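Local coordinates for protein PTS-dependent dihydroxyacetone kinase, ADP-binding subunit DhaL (Lactococcus lactis subsp. lactis, PDB 3CR3) that binds ADP with magnesium as a subunit of dihydroxyacetone kinase, taking a phosphoryl group from DhaM and passing it as ATP to dihydroxyacetone held on DhaK, at residues G30-G35 and G160-L165; V125-A130 and K147-S152; A151-L156 and G171-G176. All blocks are in the same frame, centred on the assembly; numbering follows the deposited sequence.

Contact 1. Residues G30-G35 and G160-L165. With MG (magnesium ion), chain E; MG (magnesium ion), chain F; ADP (adenosine-5'-diphosphate), chain G.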
loop_
_atom_site.group_PDB
_atom_site.type_symbol
_atom_site.label_atom_id
_atom_site.label_comp_id
_atom_site.label_asym_id
_atom_site.label_seq_id
_atom_site.Cartn_x
_atom_site.Cartn_y
_atom_site.Cartn_z
ATOM N N GLY A 30 -5.882 -13.396 -18.431
ATOM C CA GLY A 30 -5.960 -14.212 -17.220
ATOM C C GLY A 30 -4.602 -14.587 -16.641
ATOM O O GLY A 30 -4.294 -14.205 -15.530
ATOM N N PRO A 31 -3.781 -15.347 -17.393
ATOM C CA PRO A 31 -2.482 -15.773 -16.861
ATOM C C PRO A 31 -1.554 -14.593 -16.580
ATOM O O PRO A 31 -0.731 -14.645 -15.665
ATOM C CB PRO A 31 -1.920 -16.658 -17.989
ATOM C CG PRO A 31 -3.124 -17.078 -18.782
ATOM C CD PRO A 31 -4.010 -15.883 -18.746
ATOM N N ILE A 32 -1.694 -13.530 -17.358
ATOM C CA ILE A 32 -0.791 -12.406 -17.251
ATOM C C ILE A 32 -1.505 -11.091 -16.984
ATOM O O ILE A 32 -1.035 -10.040 -17.395
ATOM C CB ILE A 32 0.152 -12.309 -18.494
ATOM C CG1 ILE A 32 -0.666 -12.205 -19.802
ATOM C CG2 ILE A 32 1.123 -13.501 -18.497
ATOM C CD1 ILE A 32 0.144 -11.945 -21.056
ATOM N N GLY A 33 -2.639 -11.148 -16.290
ATOM C CA GLY A 33 -3.332 -9.929 -15.897
ATOM C C GLY A 33 -4.513 -10.222 -15.009
ATOM O O GLY A 33 -4.507 -11.198 -14.259
ATOM N N ASP A 34 -5.525 -9.363 -15.068
ATOM C CA ASP A 34 -6.693 -9.517 -14.208
ATOM C C ASP A 34 -7.953 -10.017 -14.913
ATOM O O ASP A 34 -9.054 -9.919 -14.359
ATOM C CB ASP A 34 -6.990 -8.218 -13.462
ATOM C CG ASP A 34 -7.187 -7.022 -14.397
ATOM O OD1 ASP A 34 -7.081 -7.137 -15.637
ATOM O OD2 ASP A 34 -7.420 -5.938 -13.869
ATOM N N GLY A 35 -7.792 -10.565 -16.113
ATOM C CA GLY A 35 -8.883 -11.225 -16.829
ATOM C C GLY A 35 -10.047 -10.340 -17.264
ATOM O O GLY A 35 -11.205 -10.783 -17.245
ATOM N N GLY A 160 3.207 -3.115 -17.332
ATOM C CA GLY A 160 1.804 -3.397 -17.006
ATOM C C GLY A 160 1.662 -4.506 -15.985
ATOM O O GLY A 160 2.638 -4.919 -15.357
ATOM N N ARG A 161 0.441 -5.010 -15.831
ATOM C CA ARG A 161 0.158 -6.059 -14.859
ATOM C C ARG A 161 0.933 -7.349 -15.122
ATOM O O ARG A 161 1.327 -8.043 -14.174
ATOM C CB ARG A 161 -1.335 -6.342 -14.820
ATOM C CG ARG A 161 -2.119 -5.247 -14.090
ATOM C CD ARG A 161 -3.560 -5.636 -14.013
ATOM N NE ARG A 161 -4.364 -4.626 -13.334
ATOM C CZ ARG A 161 -4.946 -4.798 -12.151
ATOM N NH1 ARG A 161 -4.788 -5.943 -11.483
ATOM N NH2 ARG A 161 -5.686 -3.817 -11.635
ATOM N N ALA A 162 1.120 -7.660 -16.407
ATOM C CA ALA A 162 1.852 -8.847 -16.859
ATOM C C ALA A 162 3.272 -8.937 -16.321
ATOM O O ALA A 162 3.792 -10.042 -16.096
ATOM C CB ALA A 162 1.882 -8.898 -18.401
ATOM N N SER A 163 3.899 -7.781 -16.154
ATOM C CA SER A 163 5.272 -7.690 -15.660
ATOM C C SER A 163 5.417 -8.254 -14.246
ATOM O O SER A 163 6.508 -8.657 -13.863
ATOM C CB SER A 163 5.777 -6.243 -15.731
ATOM O OG SER A 163 5.023 -5.372 -14.901
ATOM N N TYR A 164 4.306 -8.337 -13.494
ATOM C CA TYR A 164 4.365 -8.805 -12.098
ATOM C C TYR A 164 4.631 -10.304 -12.043
ATOM O O TYR A 164 4.993 -10.838 -10.997
ATOM C CB TYR A 164 3.067 -8.455 -11.332
ATOM C CG TYR A 164 2.981 -6.990 -10.991
ATOM C CD1 TYR A 164 3.395 -6.516 -9.755
ATOM C CD2 TYR A 164 2.500 -6.072 -11.916
ATOM C CE1 TYR A 164 3.317 -5.151 -9.443
ATOM C CE2 TYR A 164 2.434 -4.717 -11.625
ATOM C CZ TYR A 164 2.834 -4.265 -10.391
ATOM O OH TYR A 164 2.787 -2.912 -10.118
ATOM N N LEU A 165 4.437 -10.965 -13.187
ATOM C CA LEU A 165 4.569 -12.412 -13.301
ATOM C C LEU A 165 5.982 -12.863 -13.654
ATOM O O LEU A 165 6.283 -14.047 -13.581
ATOM C CB LEU A 165 3.530 -12.962 -14.280
ATOM C CG LEU A 165 2.166 -12.784 -13.597
ATOM C CD1 LEU A 165 1.295 -11.717 -14.237
ATOM C CD2 LEU A 165 1.451 -14.090 -13.537
HETATM MG MG MG E . -6.851 -6.349 -17.558
HETATM MG MG MG F . -7.971 -3.860 -15.024
HETATM P PB ADP G . -5.235 -3.591 -17.219
HETATM O O1B ADP G . -6.291 -4.519 -16.710
HETATM O O2B ADP G . -5.186 -2.298 -16.479
HETATM O O3B ADP G . -3.865 -4.251 -17.379
HETATM P PA ADP G . -6.278 -4.169 -19.867
HETATM O O1A ADP G . -6.361 -5.579 -19.392
HETATM O O2A ADP G . -7.546 -3.576 -20.438
HETATM O O3A ADP G . -5.704 -3.180 -18.716
HETATM O "O5'" ADP G . -5.113 -4.038 -20.978
HETATM C "C5'" ADP G . -3.903 -4.792 -20.856
HETATM C "C4'" ADP G . -3.024 -4.430 -22.034
HETATM O "O4'" ADP G . -2.574 -3.071 -21.962
HETATM C "C3'" ADP G . -1.758 -5.265 -22.108
HETATM O "O3'" ADP G . -2.040 -6.478 -22.807
HETATM C "C2'" ADP G . -0.775 -4.363 -22.852
HETATM O "O2'" ADP G . -0.785 -4.574 -24.265
HETATM C "C1'" ADP G . -1.318 -2.959 -22.622
HETATM N N9 ADP G . -0.411 -2.216 -21.728
HETATM C C8 ADP G . -0.414 -2.315 -20.381
HETATM N N7 ADP G . 0.524 -1.514 -19.853
HETATM C C5 ADP G . 1.146 -0.901 -20.878
HETATM C C6 ADP G . 2.245 0.071 -21.012
HETATM N N6 ADP G . 2.839 0.547 -19.900
HETATM N N1 ADP G . 2.598 0.467 -22.255
HETATM C C2 ADP G . 1.984 0.005 -23.363
HETATM N N3 ADP G . 0.989 -0.880 -23.311
HETATM C C4 ADP G . 0.538 -1.365 -22.119
HETATM O O HOH W 1 -4.567 -6.819 -17.227
HETATM O O HOH W 2 -6.459 -2.154 -14.425
#
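D34 and R161 carry the polar half of this contact, beside the diphosphate of ADP. CG of D34 stands between its backbone N and carbonyl carbon (chi1 56°), which brings it to the metal side. OD1 of D34 binds one magnesium ion at 2.1 Å and OD2 the other at 2.4 Å. Both ions also take O1B of ADP; D36 is a ligand at both sites, D29 at that of the ion held by OD1. The R161 chain is extended from CG to NE and crosses D34 at about a right angle, with OD2 of D34 over the centre of one guanidinium face, 3.2 Å from CZ of R161; the two planes are only 27° apart. The second magnesium is shared by OD2 and a water that R161 NH2 reaches weakly. An alanine in place of R161 would probably leave OD2 without the positive group lying over it and open a gap between the metal site and the neighbouring protein.

The rest is packing of apolar side chains against one another and against backbone. I32 and A162 meet CB to CB at 3.8 Å, and I32 O comes within 3.2 Å of CA of A162. CD1 of L165 touches CA of I32 at 3.7 Å.

R161, Y164 and L165 also lie against a chain of another protein in the assembly. The contact thus joins two active-site loops, one between helix 22-28 and helix 37-54, the other between helix 142-151 and helix 175-191.

Contact 2. Residues V125-A130 and K147-S152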
loop_
_atom_site.group_PDB
_atom_site.type_symbol
_atom_site.label_atom_id
_atom_site.label_comp_id
_atom_site.label_asym_id
_atom_site.label_seq_id
_atom_site.Cartn_x
_atom_site.Cartn_y
_atom_site.Cartn_z
ATOM N N VAL A 125 2.424 -1.831 -28.106
ATOM C CA VAL A 125 3.521 -1.089 -28.750
ATOM C C VAL A 125 4.243 -1.948 -29.808
ATOM O O VAL A 125 4.625 -1.461 -30.873
ATOM C CB VAL A 125 4.533 -0.560 -27.681
ATOM C CG1 VAL A 125 5.846 -0.111 -28.312
ATOM C CG2 VAL A 125 3.920 0.593 -26.879
ATOM N N ASP A 126 4.377 -3.238 -29.522
ATOM C CA ASP A 126 5.096 -4.153 -30.419
ATOM C C ASP A 126 4.403 -4.283 -31.769
ATOM O O ASP A 126 5.053 -4.288 -32.805
ATOM C CB ASP A 126 5.239 -5.526 -29.772
ATOM C CG ASP A 126 5.892 -5.461 -28.421
ATOM O OD1 ASP A 126 6.614 -4.477 -28.146
ATOM O OD2 ASP A 126 5.674 -6.390 -27.623
ATOM N N ILE A 127 3.072 -4.360 -31.757
ATOM C CA ILE A 127 2.356 -4.528 -32.997
ATOM C C ILE A 127 2.136 -3.184 -33.704
ATOM O O ILE A 127 2.161 -3.130 -34.941
ATOM C CB ILE A 127 1.054 -5.390 -32.830
ATOM C CG1 ILE A 127 0.498 -5.828 -34.196
ATOM C CG2 ILE A 127 0.018 -4.658 -32.010
ATOM C CD1 ILE A 127 -0.382 -7.088 -34.147
ATOM N N TRP A 128 1.950 -2.106 -32.932
ATOM C CA TRP A 128 1.832 -0.769 -33.518
ATOM C C TRP A 128 3.099 -0.468 -34.312
ATOM O O TRP A 128 3.026 -0.005 -35.453
ATOM C CB TRP A 128 1.564 0.309 -32.444
ATOM C CG TRP A 128 0.108 0.425 -32.051
ATOM C CD1 TRP A 128 -0.604 -0.423 -31.234
ATOM C CD2 TRP A 128 -0.810 1.454 -32.448
ATOM N NE1 TRP A 128 -1.921 0.006 -31.126
ATOM C CE2 TRP A 128 -2.069 1.152 -31.864
ATOM C CE3 TRP A 128 -0.701 2.585 -33.261
ATOM C CZ2 TRP A 128 -3.195 1.963 -32.049
ATOM C CZ3 TRP A 128 -1.826 3.367 -33.464
ATOM C CH2 TRP A 128 -3.054 3.054 -32.856
ATOM N N SER A 129 4.251 -0.784 -33.722
ATOM C CA SER A 129 5.555 -0.574 -34.366
ATOM C C SER A 129 5.753 -1.465 -35.578
ATOM O O SER A 129 6.165 -0.988 -36.642
ATOM C CB SER A 129 6.693 -0.813 -33.378
ATOM O OG SER A 129 7.949 -0.591 -34.004
ATOM N N ALA A 130 5.473 -2.760 -35.419
ATOM C CA ALA A 130 5.608 -3.722 -36.528
ATOM C C ALA A 130 4.691 -3.363 -37.699
ATOM O O ALA A 130 5.076 -3.471 -38.869
ATOM C CB ALA A 130 5.344 -5.169 -36.035
ATOM N N LYS A 147 1.423 -12.936 -37.125
ATOM C CA LYS A 147 2.801 -13.277 -36.764
ATOM C C LYS A 147 3.251 -12.547 -35.487
ATOM O O LYS A 147 3.811 -13.167 -34.588
ATOM C CB LYS A 147 3.746 -12.980 -37.948
ATOM C CG LYS A 147 5.216 -13.271 -37.702
ATOM C CD LYS A 147 6.098 -12.991 -38.947
ATOM C CE LYS A 147 6.540 -11.513 -39.048
ATOM N NZ LYS A 147 6.880 -11.094 -40.465
ATOM N N VAL A 148 3.016 -11.237 -35.418
ATOM C CA VAL A 148 3.384 -10.439 -34.237
ATOM C C VAL A 148 2.622 -10.864 -32.976
ATOM O O VAL A 148 3.196 -10.917 -31.884
ATOM C CB VAL A 148 3.211 -8.917 -34.491
ATOM C CG1 VAL A 148 3.624 -8.090 -33.242
ATOM C CG2 VAL A 148 4.033 -8.494 -35.698
ATOM N N VAL A 149 1.332 -11.159 -33.134
ATOM C CA VAL A 149 0.510 -11.644 -32.029
ATOM C C VAL A 149 1.079 -12.946 -31.442
ATOM O O VAL A 149 1.238 -13.080 -30.228
ATOM C CB VAL A 149 -0.960 -11.886 -32.486
ATOM C CG1 VAL A 149 -1.778 -12.589 -31.385
ATOM C CG2 VAL A 149 -1.608 -10.576 -32.914
ATOM N N LYS A 150 1.392 -13.900 -32.309
ATOM C CA LYS A 150 1.957 -15.163 -31.855
ATOM C C LYS A 150 3.324 -14.950 -31.216
ATOM O O LYS A 150 3.643 -15.583 -30.212
ATOM C CB LYS A 150 2.070 -16.163 -33.008
ATOM C CG LYS A 150 0.778 -16.847 -33.363
ATOM C CD LYS A 150 1.029 -17.983 -34.324
ATOM C CE LYS A 150 -0.262 -18.733 -34.638
ATOM N NZ LYS A 150 -0.664 -19.662 -33.525
ATOM N N ALA A 151 4.111 -14.050 -31.802
ATOM C CA ALA A 151 5.451 -13.737 -31.304
ATOM C C ALA A 151 5.413 -13.107 -29.921
ATOM O O ALA A 151 6.392 -13.209 -29.164
ATOM C CB ALA A 151 6.210 -12.832 -32.292
ATOM N N SER A 152 4.285 -12.476 -29.575
ATOM C CA SER A 152 4.168 -11.867 -28.254
ATOM C C SER A 152 4.316 -12.880 -27.133
ATOM O O SER A 152 4.766 -12.537 -26.042
ATOM C CB SER A 152 2.878 -11.038 -28.096
ATOM O OG SER A 152 1.763 -11.849 -27.769
#
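V148 is the bump here, and its two methyls find different seats on the helix of V125-A130. CG2 sits on CB of A130 at 3.6 Å, the small alanine making the shallow spot that receives it. CG1 goes to the preceding turn, meeting CB of I127 at 3.8 Å and lying near the backbone O of D126. I127 answers from its own side: its CG1, anti to the backbone N (chi1 -167°), lies 4.0 Å from CG1 of V148. Farther out, CD1 of I127 rests beside CG2 of V149 at 3.9 Å and CB of V148 at 4.0 Å. The two segments belong to consecutive, nearly antiparallel helices, 125-136 and 142-151, a helical hairpin within the all-alpha barrel of DhaL; the axes of the segments 125-130 and 147-151 come within 9.8 Å, at 151° between their directions. I127 and V149 both go on to touch A181, so helix 175-191 packs against the side of this pair. Toward the end of helix 142-151 the hydroxyl of S152 turns back on its own chain, OG donating to the carbonyl O of V149 at 2.8 Å, only 15° out of the carbonyl plane. D126, at the edge of the fit, spends OD1 on the backbone N of G120.

Contact 3. Residues A151-L156 and G171-G176. With ADP (adenosine-5'-diphosphate), chain G.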
loop_
_atom_site.group_PDB
_atom_site.type_symbol
_atom_site.label_atom_id
_atom_site.label_comp_id
_atom_site.label_asym_id
_atom_site.label_seq_id
_atom_site.Cartn_x
_atom_site.Cartn_y
_atom_site.Cartn_z
ATOM N N ALA A 151 4.111 -14.050 -31.802
ATOM C CA ALA A 151 5.451 -13.737 -31.304
ATOM C C ALA A 151 5.413 -13.107 -29.921
ATOM O O ALA A 151 6.392 -13.209 -29.164
ATOM C CB ALA A 151 6.210 -12.832 -32.292
ATOM N N SER A 152 4.285 -12.476 -29.575
ATOM C CA SER A 152 4.168 -11.867 -28.254
ATOM C C SER A 152 4.316 -12.880 -27.133
ATOM O O SER A 152 4.766 -12.537 -26.042
ATOM C CB SER A 152 2.878 -11.038 -28.096
ATOM O OG SER A 152 1.763 -11.849 -27.769
ATOM N N ALA A 153 3.961 -14.130 -27.403
ATOM C CA ALA A 153 4.015 -15.191 -26.387
ATOM C C ALA A 153 5.429 -15.394 -25.831
ATOM O O ALA A 153 5.614 -15.513 -24.612
ATOM C CB ALA A 153 3.462 -16.512 -26.959
ATOM N N GLY A 154 6.425 -15.394 -26.719
ATOM C CA GLY A 154 7.821 -15.682 -26.332
ATOM C C GLY A 154 8.499 -14.614 -25.484
ATOM O O GLY A 154 9.545 -14.857 -24.901
ATOM N N LEU A 155 7.901 -13.420 -25.427
ATOM C CA LEU A 155 8.504 -12.278 -24.758
ATOM C C LEU A 155 8.274 -12.295 -23.251
ATOM O O LEU A 155 7.207 -12.734 -22.777
ATOM C CB LEU A 155 7.951 -10.963 -25.345
ATOM C CG LEU A 155 8.211 -10.635 -26.825
ATOM C CD1 LEU A 155 7.304 -9.524 -27.287
ATOM C CD2 LEU A 155 9.679 -10.238 -27.055
ATOM N N LEU A 156 9.277 -11.808 -22.509
ATOM C CA LEU A 156 9.132 -11.457 -21.091
ATOM C C LEU A 156 8.366 -10.144 -20.974
ATOM O O LEU A 156 8.730 -9.152 -21.590
ATOM C CB LEU A 156 10.500 -11.309 -20.415
ATOM C CG LEU A 156 10.538 -10.959 -18.921
ATOM C CD1 LEU A 156 10.199 -12.168 -18.073
ATOM C CD2 LEU A 156 11.879 -10.395 -18.510
ATOM N N GLY A 171 5.226 -17.480 -22.699
ATOM C CA GLY A 171 4.302 -18.535 -23.104
ATOM C C GLY A 171 2.847 -18.099 -23.143
ATOM O O GLY A 171 1.966 -18.925 -23.392
ATOM N N HIS A 172 2.593 -16.807 -22.917
ATOM C CA HIS A 172 1.246 -16.260 -22.947
ATOM C C HIS A 172 1.138 -15.082 -23.902
ATOM O O HIS A 172 1.917 -14.125 -23.819
ATOM C CB HIS A 172 0.783 -15.880 -21.529
ATOM C CG HIS A 172 0.800 -17.033 -20.579
ATOM N ND1 HIS A 172 -0.108 -18.069 -20.658
ATOM C CD2 HIS A 172 1.658 -17.357 -19.584
ATOM C CE1 HIS A 172 0.178 -18.970 -19.736
ATOM N NE2 HIS A 172 1.240 -18.559 -19.067
ATOM N N ILE A 173 0.180 -15.169 -24.829
ATOM C CA ILE A 173 -0.058 -14.089 -25.794
ATOM C C ILE A 173 -0.592 -12.834 -25.073
ATOM O O ILE A 173 -1.465 -12.939 -24.224
ATOM C CB ILE A 173 -1.016 -14.565 -26.930
ATOM C CG1 ILE A 173 -0.357 -15.702 -27.718
ATOM C CG2 ILE A 173 -1.465 -13.373 -27.811
ATOM C CD1 ILE A 173 -1.278 -16.478 -28.672
ATOM N N ASP A 174 -0.036 -11.665 -25.393
ATOM C CA ASP A 174 -0.453 -10.395 -24.790
ATOM C C ASP A 174 -1.840 -9.948 -25.284
ATOM O O ASP A 174 -2.051 -9.839 -26.480
ATOM C CB ASP A 174 0.556 -9.305 -25.138
ATOM C CG ASP A 174 0.217 -7.977 -24.498
ATOM O OD1 ASP A 174 0.075 -7.927 -23.250
ATOM O OD2 ASP A 174 0.081 -6.993 -25.247
ATOM N N PRO A 175 -2.789 -9.709 -24.366
ATOM C CA PRO A 175 -4.137 -9.312 -24.805
ATOM C C PRO A 175 -4.237 -7.978 -25.594
ATOM O O PRO A 175 -4.951 -7.930 -26.579
ATOM C CB PRO A 175 -4.952 -9.252 -23.498
ATOM C CG PRO A 175 -3.984 -9.263 -22.392
ATOM C CD PRO A 175 -2.696 -9.886 -22.902
ATOM N N GLY A 176 -3.544 -6.929 -25.162
ATOM C CA GLY A 176 -3.506 -5.672 -25.892
ATOM C C GLY A 176 -2.946 -5.818 -27.301
ATOM O O GLY A 176 -3.402 -5.139 -28.222
HETATM P PB ADP G . -5.235 -3.591 -17.219
HETATM O O1B ADP G . -6.291 -4.519 -16.710
HETATM O O2B ADP G . -5.186 -2.298 -16.479
HETATM O O3B ADP G . -3.865 -4.251 -17.379
HETATM P PA ADP G . -6.278 -4.169 -19.867
HETATM O O1A ADP G . -6.361 -5.579 -19.392
HETATM O O2A ADP G . -7.546 -3.576 -20.438
HETATM O O3A ADP G . -5.704 -3.180 -18.716
HETATM O "O5'" ADP G . -5.113 -4.038 -20.978
HETATM C "C5'" ADP G . -3.903 -4.792 -20.856
HETATM C "C4'" ADP G . -3.024 -4.430 -22.034
HETATM O "O4'" ADP G . -2.574 -3.071 -21.962
HETATM C "C3'" ADP G . -1.758 -5.265 -22.108
HETATM O "O3'" ADP G . -2.040 -6.478 -22.807
HETATM C "C2'" ADP G . -0.775 -4.363 -22.852
HETATM O "O2'" ADP G . -0.785 -4.574 -24.265
HETATM C "C1'" ADP G . -1.318 -2.959 -22.622
HETATM N N9 ADP G . -0.411 -2.216 -21.728
HETATM C C8 ADP G . -0.414 -2.315 -20.381
HETATM N N7 ADP G . 0.524 -1.514 -19.853
HETATM C C5 ADP G . 1.146 -0.901 -20.878
HETATM C C6 ADP G . 2.245 0.071 -21.012
HETATM N N6 ADP G . 2.839 0.547 -19.900
HETATM N N1 ADP G . 2.598 0.467 -22.255
HETATM C C2 ADP G . 1.984 0.005 -23.363
HETATM N N3 ADP G . 0.989 -0.880 -23.311
HETATM C C4 ADP G . 0.538 -1.365 -22.119
#
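OG of S152 is held by two groups: besides its hydrogen bond to V149 O, it accepts from the backbone N of D174 at 3.0 Å, in a fairly straight bond of 164°. Its place between the backbone N and carbonyl carbon (chi1 83°) brings it alongside I173, 3.6 Å from CG2. One residue on, A153 O accepts from N of G171 at 2.8 Å, the donor standing well above the carbonyl plane, and CA of A153 points its hydrogen at H172 O. The methyl of A153 meets CG1 of I173 at 4.0 Å. K122 ties the two backbones from outside, its NZ bonding S152 O and L155 O and, weakly, H172 O.

Beyond this seam D174 serves as N-cap of helix 175-191. Its CG lies anti to the backbone N, on the ribose side; OD1 accepts from O3' of ADP at 2.6 Å and OD2 from O2' at 2.8 Å, OD2 also bonding T177 OG1. O3' in turn accepts from N of G176 at 2.8 Å; a side chain on G176 would run into O2'. The serine hydroxyl thus probably helps to hold, from the second shell, the backbone of the aspartate that binds both ribose hydroxyls.

Along the chain the 30-35 loop comes first, then both segments of contact 2, then contact 3 starting on A151 and S152, where contact 2 ends; 160-165 falls between the two segments of contact 3. Contact 1 therefore encloses contact 2 and interleaves with contact 3. Contacts 2 and 3 have centres about 9 Å apart and are joined through the end of helix 142-151; contacts 1 and 3, about 11 Å apart, touch where P31 packs on H172 and I32 on H172, I173 and P175. Contact 2 lies about 18 Å from contact 1 between centres. The path runs from the helix pair 125-136 and 142-151 to the nucleotide, with contact 3 holding the ribose end of ADP and contact 1 the diphosphate and its magnesium ions.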